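PDB 4DGF: sulfate transporter sulfate transporter family protein from Wolinella succinogenes, which probably moves sulfate or related anions across the membrane as a SulP-family transporter, the crystallised piece being its STAS domain. Local coordinates for residues L45-T51 / S79-T85; M70-W74 / L100-F105. All coordinates share one frame; numbering follows the deposited sequence.

Contact 1 (L45-T51 / S79-T85); sequences LDVIEET and SCEKRGT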
ATOM      1  N   LEU A  45      -4.468   7.256   8.131  1.00 17.31           N
ATOM      2  CA  LEU A  45      -4.627   8.530   7.447  1.00 23.14           C
ATOM      3  C   LEU A  45      -5.302   9.590   8.354  1.00 23.55           C
ATOM      4  O   LEU A  45      -5.161  10.752   8.108  1.00 30.55           O
ATOM      5  CB  LEU A  45      -5.404   8.356   6.151  1.00 26.40           C
ATOM      6  CG  LEU A  45      -4.697   8.045   4.841  1.00 29.47           C
ATOM      7  CD1 LEU A  45      -5.771   8.242   3.780  1.00 28.23           C
ATOM      8  CD2 LEU A  45      -3.488   8.910   4.479  1.00 27.01           C
ATOM      9  N   ASP A  46      -6.055   9.225   9.389  1.00 24.41           N
ATOM     10  CA  ASP A  46      -6.609  10.278  10.280  1.00 28.99           C
ATOM     11  C   ASP A  46      -5.539  10.868  11.231  1.00 32.45           C
ATOM     12  O   ASP A  46      -5.850  11.845  11.928  1.00 32.66           O
ATOM     13  CB  ASP A  46      -7.699   9.732  11.199  1.00 34.32           C
ATOM     14  CG  ASP A  46      -8.902   9.118  10.429  1.00 43.39           C
ATOM     15  OD1 ASP A  46      -9.351   9.725   9.397  1.00 41.51           O
ATOM     16  OD2 ASP A  46      -9.388   8.025  10.872  1.00 44.15           O
ATOM     17  N   VAL A  47      -4.326  10.294  11.296  1.00 25.99           N
ATOM     18  CA  VAL A  47      -3.272  10.909  12.141  1.00 29.40           C
ATOM     19  C   VAL A  47      -2.068  11.469  11.371  1.00 31.99           C
ATOM     20  O   VAL A  47      -1.073  11.832  11.974  1.00 35.99           O
ATOM     21  CB  VAL A  47      -2.800   9.949  13.265  1.00 27.78           C
ATOM     22  CG1 VAL A  47      -4.020   9.418  14.017  1.00 27.22           C
ATOM     23  CG2 VAL A  47      -2.029   8.778  12.659  1.00 23.43           C
ATOM     24  N   ILE A  48      -2.133  11.549  10.048  1.00 31.13           N
ATOM     25  CA  ILE A  48      -1.158  12.305   9.338  1.00 33.11           C
ATOM     26  C   ILE A  48      -1.759  13.733   9.173  1.00 38.11           C
ATOM     27  O   ILE A  48      -2.916  13.875   8.749  1.00 37.55           O
ATOM     28  CB  ILE A  48      -0.868  11.692   7.985  1.00 31.49           C
ATOM     29  CG1 ILE A  48      -0.309  10.275   8.171  1.00 32.46           C
ATOM     30  CG2 ILE A  48       0.097  12.590   7.230  1.00 32.20           C
ATOM     31  CD1 ILE A  48      -0.133   9.521   6.853  1.00 29.22           C
ATOM     32  N   GLU A  49      -1.006  14.757   9.574  1.00 39.18           N
ATOM     33  CA  GLU A  49      -1.500  16.152   9.525  1.00 41.61           C
ATOM     34  C   GLU A  49      -1.521  16.681   8.072  1.00 36.68           C
ATOM     35  O   GLU A  49      -2.521  17.252   7.632  1.00 42.41           O
ATOM     36  CB  GLU A  49      -0.671  17.075  10.450  1.00 42.41           C
ATOM     37  N   GLU A  50      -0.432  16.469   7.336  0.50 34.93           N
ATOM     38  CA  GLU A  50      -0.361  16.856   5.921  0.50 32.67           C
ATOM     39  C   GLU A  50      -0.690  15.674   4.990  0.50 30.13           C
ATOM     40  O   GLU A  50       0.196  14.905   4.604  0.50 26.22           O
ATOM     41  CB  GLU A  50       1.014  17.456   5.565  0.50 34.47           C
ATOM     42  CG  GLU A  50       1.137  17.871   4.109  0.50 36.07           C
ATOM     43  CD  GLU A  50       2.336  18.775   3.843  0.50 40.34           C
ATOM     44  OE1 GLU A  50       2.309  19.954   4.258  0.50 40.11           O
ATOM     45  OE2 GLU A  50       3.302  18.300   3.210  0.50 40.33           O
ATOM     46  N   THR A  51      -1.955  15.568   4.602  1.00 27.80           N
ATOM     47  CA  THR A  51      -2.410  14.377   3.846  1.00 25.90           C
ATOM     48  C   THR A  51      -1.586  14.177   2.581  1.00 23.36           C
ATOM     49  O   THR A  51      -1.381  15.114   1.801  1.00 23.22           O
ATOM     50  CB  THR A  51      -3.916  14.488   3.522  1.00 24.86           C
ATOM     51  OG1 THR A  51      -4.646  14.758   4.740  1.00 26.65           O
ATOM     52  CG2 THR A  51      -4.427  13.190   2.910  1.00 26.07           C
ATOM     53  N   SER A  79     -10.654   5.138   3.421  1.00 15.66           N
ATOM     54  CA  SER A  79     -10.068   6.316   3.990  1.00 16.86           C
ATOM     55  C   SER A  79      -9.230   7.118   2.977  1.00 17.13           C
ATOM     56  O   SER A  79      -9.256   8.369   2.948  1.00 14.97           O
ATOM     57  CB  SER A  79      -9.320   6.015   5.315  1.00 19.67           C
ATOM     58  OG  SER A  79      -8.013   5.527   5.033  1.00 29.40           O
ATOM     59  N   CYS A  80      -8.506   6.449   2.102  1.00 14.47           N
ATOM     60  CA  CYS A  80      -7.712   7.167   1.083  1.00 14.99           C
ATOM     61  C   CYS A  80      -8.627   7.904   0.085  1.00 16.49           C
ATOM     62  O   CYS A  80      -8.423   9.076  -0.220  1.00 17.62           O
ATOM     63  CB  CYS A  80      -6.819   6.149   0.347  1.00 14.16           C
ATOM     64  SG  CYS A  80      -5.352   5.602   1.280  0.93 16.04           S
ATOM     65  N   GLU A  81      -9.699   7.244  -0.306  1.00 16.90           N
ATOM     66  CA  GLU A  81     -10.603   7.913  -1.226  1.00 20.76           C
ATOM     67  C   GLU A  81     -11.284   9.084  -0.597  1.00 21.11           C
ATOM     68  O   GLU A  81     -11.406  10.112  -1.285  1.00 21.48           O
ATOM     69  CB  GLU A  81     -11.734   6.979  -1.640  1.00 25.73           C
ATOM     70  CG  GLU A  81     -11.285   5.732  -2.321  1.00 35.85           C
ATOM     71  CD  GLU A  81     -12.530   5.012  -2.875  1.00 45.63           C
ATOM     72  OE1 GLU A  81     -12.650   4.899  -4.134  1.00 49.46           O
ATOM     73  OE2 GLU A  81     -13.401   4.598  -2.039  1.00 49.51           O
ATOM     74  N   LYS A  82     -11.681   8.985   0.687  1.00 21.14           N
ATOM     75  CA  LYS A  82     -12.233  10.137   1.395  1.00 22.33           C
ATOM     76  C   LYS A  82     -11.282  11.309   1.508  1.00 23.61           C
ATOM     77  O   LYS A  82     -11.735  12.439   1.709  1.00 22.85           O
ATOM     78  CB  LYS A  82     -12.714   9.797   2.824  1.00 21.32           C
ATOM     79  CG  LYS A  82     -13.984   8.904   2.803  1.00 22.15           C
ATOM     80  CD  LYS A  82     -14.508   8.471   4.163  1.00 23.73           C
ATOM     81  CE  LYS A  82     -15.797   7.634   4.091  1.00 23.90           C
ATOM     82  NZ  LYS A  82     -16.142   7.187   5.498  1.00 26.91           N
ATOM     83  N   ARG A  83      -9.984  11.036   1.514  1.00 20.45           N
ATOM     84  CA  ARG A  83      -8.970  12.135   1.576  1.00 22.78           C
ATOM     85  C   ARG A  83      -8.377  12.538   0.249  1.00 20.09           C
ATOM     86  O   ARG A  83      -7.502  13.425   0.247  1.00 21.97           O
ATOM     87  CB  ARG A  83      -7.809  11.678   2.458  1.00 25.00           C
ATOM     88  CG  ARG A  83      -8.214  11.433   3.912  1.00 30.73           C
ATOM     89  CD  ARG A  83      -8.014  12.683   4.741  1.00 33.26           C
ATOM     90  NE  ARG A  83      -8.314  12.427   6.144  1.00 40.05           N
ATOM     91  CZ  ARG A  83      -9.549  12.519   6.656  1.00 44.84           C
ATOM     92  NH1 ARG A  83     -10.574  12.832   5.865  1.00 40.11           N
ATOM     93  NH2 ARG A  83      -9.761  12.293   7.952  1.00 42.96           N
ATOM     94  N   GLY A  84      -8.817  11.920  -0.867  1.00 17.84           N
ATOM     95  CA  GLY A  84      -8.264  12.186  -2.216  1.00 18.71           C
ATOM     96  C   GLY A  84      -6.788  11.765  -2.308  1.00 20.37           C
ATOM     97  O   GLY A  84      -5.930  12.396  -3.082  1.00 21.93           O
ATOM     98  N   THR A  85      -6.430  10.786  -1.463  1.00 16.95           N
ATOM     99  CA  THR A  85      -5.110  10.156  -1.521  1.00 16.51           C
ATOM    100  C   THR A  85      -5.148   8.967  -2.457  1.00 15.76           C
ATOM    101  O   THR A  85      -6.067   8.171  -2.347  1.00 17.32           O
ATOM    102  CB  THR A  85      -4.715   9.618  -0.106  1.00 17.84           C
ATOM    103  OG1 THR A  85      -4.611  10.766   0.783  1.00 19.41           O
ATOM    104  CG2 THR A  85      -3.341   8.877  -0.164  1.00 17.78           C
TER
HETATM  105  O   HOH W   1      -6.712   5.538   7.482  1.00 18.49           O
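Leu-45 and Ser-79 face each other with CA atoms 6.8 Å apart, and Thr-51 meets Arg-83 with a CA-CA spacing of 7.3 Å, so the irregular loop 45-51 approaches residues 79-85 near its two ends while its middle bulges away. On the other side, helix 67-83 finishes in a Schellman motif: Gly-84 takes a positive phi, Thr-85 N bonds back to Cys-80 O and Gly-84 N to Glu-81 O. Between the two backbones the Leu-45 side chain points at the helix. Its CD1 branch does the touching, pressed 3.5 Å from Cys-80 CA, tight for two carbons, and also lying against Cys-80 SG and Ser-79 OG. A water joins the same residues, accepting from Leu-45 N (2.9 Å) and donating to Ser-79 OG (2.8 Å), which is also hydrogen-bonded to Phe-76 O. Near the surface, Asp-46 OD1 forms a salt bridge of 3.0 Å with Arg-83 NH2. The carboxylate and guanidinium planes are inclined by 59°, so the two groups meet through one oxygen and one nitrogen without lying flat together. Arg-83 CB packs on Thr-51 CG2, and a bend at chi2 (-92°) lays CD near Thr-51 OG1 before the guanidinium reaches Asp-46. Thr-51 CG2 rests 3.2 Å from Thr-85 OG1. That hydroxyl is hydrogen-bonded to Pro-52 O, a link between the chain leaving the helix and the chain about to enter strand 54-58. The contact thus packs the loop between helix 35-41 and strand 54-58 against the C-terminal turn of helix 67-83, with Leu-45 and Thr-85 both reaching Phe-55 on that strand.

Contact 2 (M70-W74 / L100-F105); sequences MHALW and LNRFGF
Met-70, present as selenomethionine, threads its side chain between Phe-103 and Phe-105 and makes a Met-aromatic contact with each ring. This joins helix 67-83 of the STAS domain to the end of helix 94-103 and the turn into helix 105-109. CG stands anti to the backbone N (chi1 -175°), which places it over the Phe-103 face, 3.7 Å from the ring centroid in a CH-pi contact. SE lies obliquely to the same ring, and bends at chi2 and chi3 (-108°) carry CE on to Phe-105 CD1 at 3.5 Å. CE also sits above a face of the Trp-74 ring. Phe-105 presents its edge to the six-membered ring of Trp-74 in a T-shaped pair, centroids 5.1 Å apart and planes at 89°. A face of Phe-105 takes Leu-73, whose CG lies 4.0 Å from the ring centroid, while Leu-73 CD2 meets Leu-100 CD2 at 3.7 Å. Replacing Phe-105 by an alanine removes this ring, and a gap would probably open beside Leu-73 CG and Met-70 CE, leaving Trp-74 freer to shift. The turn between Phe-103 and Phe-105 falls at Gly-104, which closes helix 94-103 in a Schellman motif and serves as N-cap of the next helix; its positive phi would jam a CB against the preceding carbonyl. Between the segments a water accepts from Trp-74 NE1 at 3.0 Å and donates to Phe-103 O at 2.9 Å.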
HETATM    1  N   MSE A  70      -7.876  -8.282   5.523  1.00 11.06           N
HETATM    2  CA  MSE A  70      -8.492  -7.774   4.296  1.00 11.05           C
HETATM    3  C   MSE A  70      -9.527  -6.709   4.706  1.00 11.50           C
HETATM    4  O   MSE A  70      -9.623  -5.670   4.037  1.00 12.67           O
HETATM    5  CB  MSE A  70      -9.156  -9.004   3.679  1.00 11.52           C
HETATM    6  CG  MSE A  70      -9.747  -8.604   2.292  1.00 11.91           C
HETATM    7 SE   MSE A  70      -8.461  -8.056   0.917  0.80 11.87          SE
HETATM    8  CE  MSE A  70      -8.831  -6.163   0.864  1.00 12.55           C
ATOM      9  N   HIS A  71     -10.203  -6.914   5.844  1.00 12.89           N
ATOM     10  CA  HIS A  71     -11.139  -5.861   6.223  1.00 13.14           C
ATOM     11  C   HIS A  71     -10.429  -4.531   6.496  1.00 13.23           C
ATOM     12  O   HIS A  71     -10.855  -3.476   6.043  1.00 14.03           O
ATOM     13  CB  HIS A  71     -11.927  -6.294   7.452  1.00 15.57           C
ATOM     14  CG  HIS A  71     -12.863  -5.228   7.943  1.00 18.20           C
ATOM     15  ND1 HIS A  71     -12.584  -4.487   9.025  1.00 22.01           N
ATOM     16  CD2 HIS A  71     -14.059  -4.747   7.399  1.00 24.07           C
ATOM     17  CE1 HIS A  71     -13.641  -3.562   9.208  1.00 23.37           C
ATOM     18  NE2 HIS A  71     -14.506  -3.736   8.206  1.00 23.22           N
ATOM     19  N   ALA A  72      -9.276  -4.600   7.150  1.00 12.77           N
ATOM     20  CA  ALA A  72      -8.528  -3.385   7.445  1.00 12.52           C
ATOM     21  C   ALA A  72      -8.048  -2.743   6.119  1.00 12.03           C
ATOM     22  O   ALA A  72      -8.040  -1.455   5.999  1.00 13.19           O
ATOM     23  CB  ALA A  72      -7.329  -3.786   8.293  1.00 13.06           C
ATOM     24  N   LEU A  73      -7.627  -3.564   5.147  1.00 10.80           N
ATOM     25  CA  LEU A  73      -7.105  -3.033   3.897  1.00 11.24           C
ATOM     26  C   LEU A  73      -8.250  -2.343   3.100  1.00 12.41           C
ATOM     27  O   LEU A  73      -8.016  -1.254   2.576  1.00 15.17           O
ATOM     28  CB  LEU A  73      -6.387  -4.136   3.151  1.00 11.40           C
ATOM     29  CG  LEU A  73      -5.942  -3.789   1.753  1.00 12.01           C
ATOM     30  CD1 LEU A  73      -4.857  -2.692   1.802  1.00 13.19           C
ATOM     31  CD2 LEU A  73      -5.303  -5.053   1.110  1.00 12.00           C
ATOM     32  N   TRP A  74      -9.463  -2.871   3.143  1.00 13.05           N
ATOM     33  CA  TRP A  74     -10.622  -2.251   2.472  1.00 14.28           C
ATOM     34  C   TRP A  74     -10.925  -0.923   3.143  1.00 14.33           C
ATOM     35  O   TRP A  74     -11.205   0.113   2.427  1.00 14.01           O
ATOM     36  CB  TRP A  74     -11.954  -3.015   2.673  1.00 17.14           C
ATOM     37  CG  TRP A  74     -12.155  -4.139   1.713  1.00 17.50           C
ATOM     38  CD1 TRP A  74     -12.176  -5.513   1.971  1.00 18.72           C
ATOM     39  CD2 TRP A  74     -12.413  -4.038   0.299  1.00 17.57           C
ATOM     40  NE1 TRP A  74     -12.451  -6.214   0.839  1.00 17.95           N
ATOM     41  CE2 TRP A  74     -12.562  -5.426  -0.191  1.00 18.53           C
ATOM     42  CE3 TRP A  74     -12.557  -2.974  -0.607  1.00 22.55           C
ATOM     43  CZ2 TRP A  74     -12.845  -5.731  -1.543  1.00 21.68           C
ATOM     44  CZ3 TRP A  74     -12.803  -3.295  -1.943  1.00 22.88           C
ATOM     45  CH2 TRP A  74     -12.949  -4.645  -2.399  1.00 23.13           C
ATOM     46  N   LEU A 100      -5.791 -11.264  -2.968  1.00 11.49           N
ATOM     47  CA  LEU A 100      -6.448  -9.991  -3.081  1.00 12.48           C
ATOM     48  C   LEU A 100      -7.417 -10.022  -4.258  1.00 13.28           C
ATOM     49  O   LEU A 100      -8.459  -9.411  -4.152  1.00 14.69           O
ATOM     50  CB  LEU A 100      -5.386  -8.881  -3.403  1.00 12.37           C
ATOM     51  CG  LEU A 100      -4.441  -8.625  -2.253  1.00 14.22           C
ATOM     52  CD1 LEU A 100      -3.390  -7.584  -2.682  1.00 12.34           C
ATOM     53  CD2 LEU A 100      -5.180  -8.098  -1.011  1.00 12.96           C
ATOM     54  N   ASN A 101      -7.099 -10.732  -5.336  1.00 14.21           N
ATOM     55  CA  ASN A 101      -8.054 -10.850  -6.450  1.00 16.31           C
ATOM     56  C   ASN A 101      -9.289 -11.650  -6.078  1.00 15.44           C
ATOM     57  O   ASN A 101     -10.449 -11.157  -6.324  1.00 16.24           O
ATOM     58  CB  ASN A 101      -7.377 -11.484  -7.664  1.00 19.28           C
ATOM     59  CG  ASN A 101      -8.081 -11.084  -8.972  1.00 20.08           C
ATOM     60  OD1 ASN A 101      -8.596  -9.938  -9.141  1.00 22.55           O
ATOM     61  ND2 ASN A 101      -8.132 -12.021  -9.891  1.00 23.62           N
ATOM     62  N   ARG A 102      -9.106 -12.767  -5.350  1.00 15.04           N
ATOM     63  CA  ARG A 102     -10.292 -13.558  -4.910  1.00 16.13           C
ATOM     64  C   ARG A 102     -11.171 -12.787  -3.931  1.00 16.79           C
ATOM     65  O   ARG A 102     -12.386 -12.868  -3.978  1.00 18.10           O
ATOM     66  CB  ARG A 102      -9.790 -14.828  -4.335  1.00 17.13           C
ATOM     67  CG  ARG A 102     -10.843 -15.947  -4.053  1.00 18.31           C
ATOM     68  CD  ARG A 102     -11.521 -16.503  -5.351  1.00 20.96           C
ATOM     69  NE  ARG A 102     -10.533 -17.078  -6.255  1.00 20.30           N
ATOM     70  CZ  ARG A 102     -10.755 -17.375  -7.562  1.00 21.50           C
ATOM     71  NH1 ARG A 102     -11.978 -17.243  -8.098  1.00 20.60           N
ATOM     72  NH2 ARG A 102      -9.774 -17.847  -8.302  1.00 23.47           N
ATOM     73  N   PHE A 103     -10.559 -11.939  -3.097  1.00 15.15           N
ATOM     74  CA  PHE A 103     -11.339 -11.089  -2.240  1.00 14.89           C
ATOM     75  C   PHE A 103     -12.044  -9.932  -2.990  1.00 15.52           C
ATOM     76  O   PHE A 103     -12.890  -9.285  -2.432  1.00 18.30           O
ATOM     77  CB  PHE A 103     -10.462 -10.438  -1.123  1.00 14.57           C
ATOM     78  CG  PHE A 103     -10.117 -11.377   0.057  1.00 14.89           C
ATOM     79  CD1 PHE A 103     -11.113 -11.923   0.842  1.00 16.31           C
ATOM     80  CD2 PHE A 103      -8.778 -11.609   0.405  1.00 15.43           C
ATOM     81  CE1 PHE A 103     -10.791 -12.697   1.977  1.00 17.13           C
ATOM     82  CE2 PHE A 103      -8.464 -12.349   1.548  1.00 16.28           C
ATOM     83  CZ  PHE A 103      -9.495 -12.941   2.313  1.00 17.13           C
ATOM     84  N   GLY A 104     -11.648  -9.630  -4.208  1.00 14.91           N
ATOM     85  CA  GLY A 104     -12.270  -8.561  -4.972  1.00 18.28           C
ATOM     86  C   GLY A 104     -11.570  -7.215  -4.905  1.00 18.80           C
ATOM     87  O   GLY A 104     -12.062  -6.190  -5.425  1.00 18.72           O
ATOM     88  N   PHE A 105     -10.429  -7.214  -4.205  1.00 16.38           N
ATOM     89  CA  PHE A 105      -9.776  -5.958  -3.911  1.00 15.24           C
ATOM     90  C   PHE A 105      -9.021  -5.414  -5.144  1.00 16.25           C
ATOM     91  O   PHE A 105      -9.010  -4.178  -5.330  1.00 16.18           O
ATOM     92  CB  PHE A 105      -8.745  -6.121  -2.749  1.00 14.62           C
ATOM     93  CG  PHE A 105      -8.186  -4.806  -2.302  1.00 12.71           C
ATOM     94  CD1 PHE A 105      -9.070  -3.913  -1.748  1.00 12.66           C
ATOM     95  CD2 PHE A 105      -6.845  -4.468  -2.387  1.00 12.59           C
ATOM     96  CE1 PHE A 105      -8.619  -2.692  -1.259  1.00 12.49           C
ATOM     97  CE2 PHE A 105      -6.372  -3.207  -1.934  1.00 13.34           C
ATOM     98  CZ  PHE A 105      -7.323  -2.315  -1.402  1.00 13.06           C
TER
HETATM   99  O   HOH W   2     -13.388  -9.029   0.450  1.00 27.23           O

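How the contacts relate
Both contacts use helix 67-83, contact 2 near its start and contact 1 at its end, with centres 19 Å apart and nearest atoms about 5 Å apart but not touching. Along the chain their segments alternate, so the helix is packed first against the later helix end 100-105 and then against the earlier loop 45-51. The two differ in character: contact 2 is dominated by aromatic and apolar side chains, whereas contact 1 combines one leucine methyl with a salt bridge at the surface. In each, a glycine closes a helix end, that of the shared helix in contact 1 and that of its partner in contact 2.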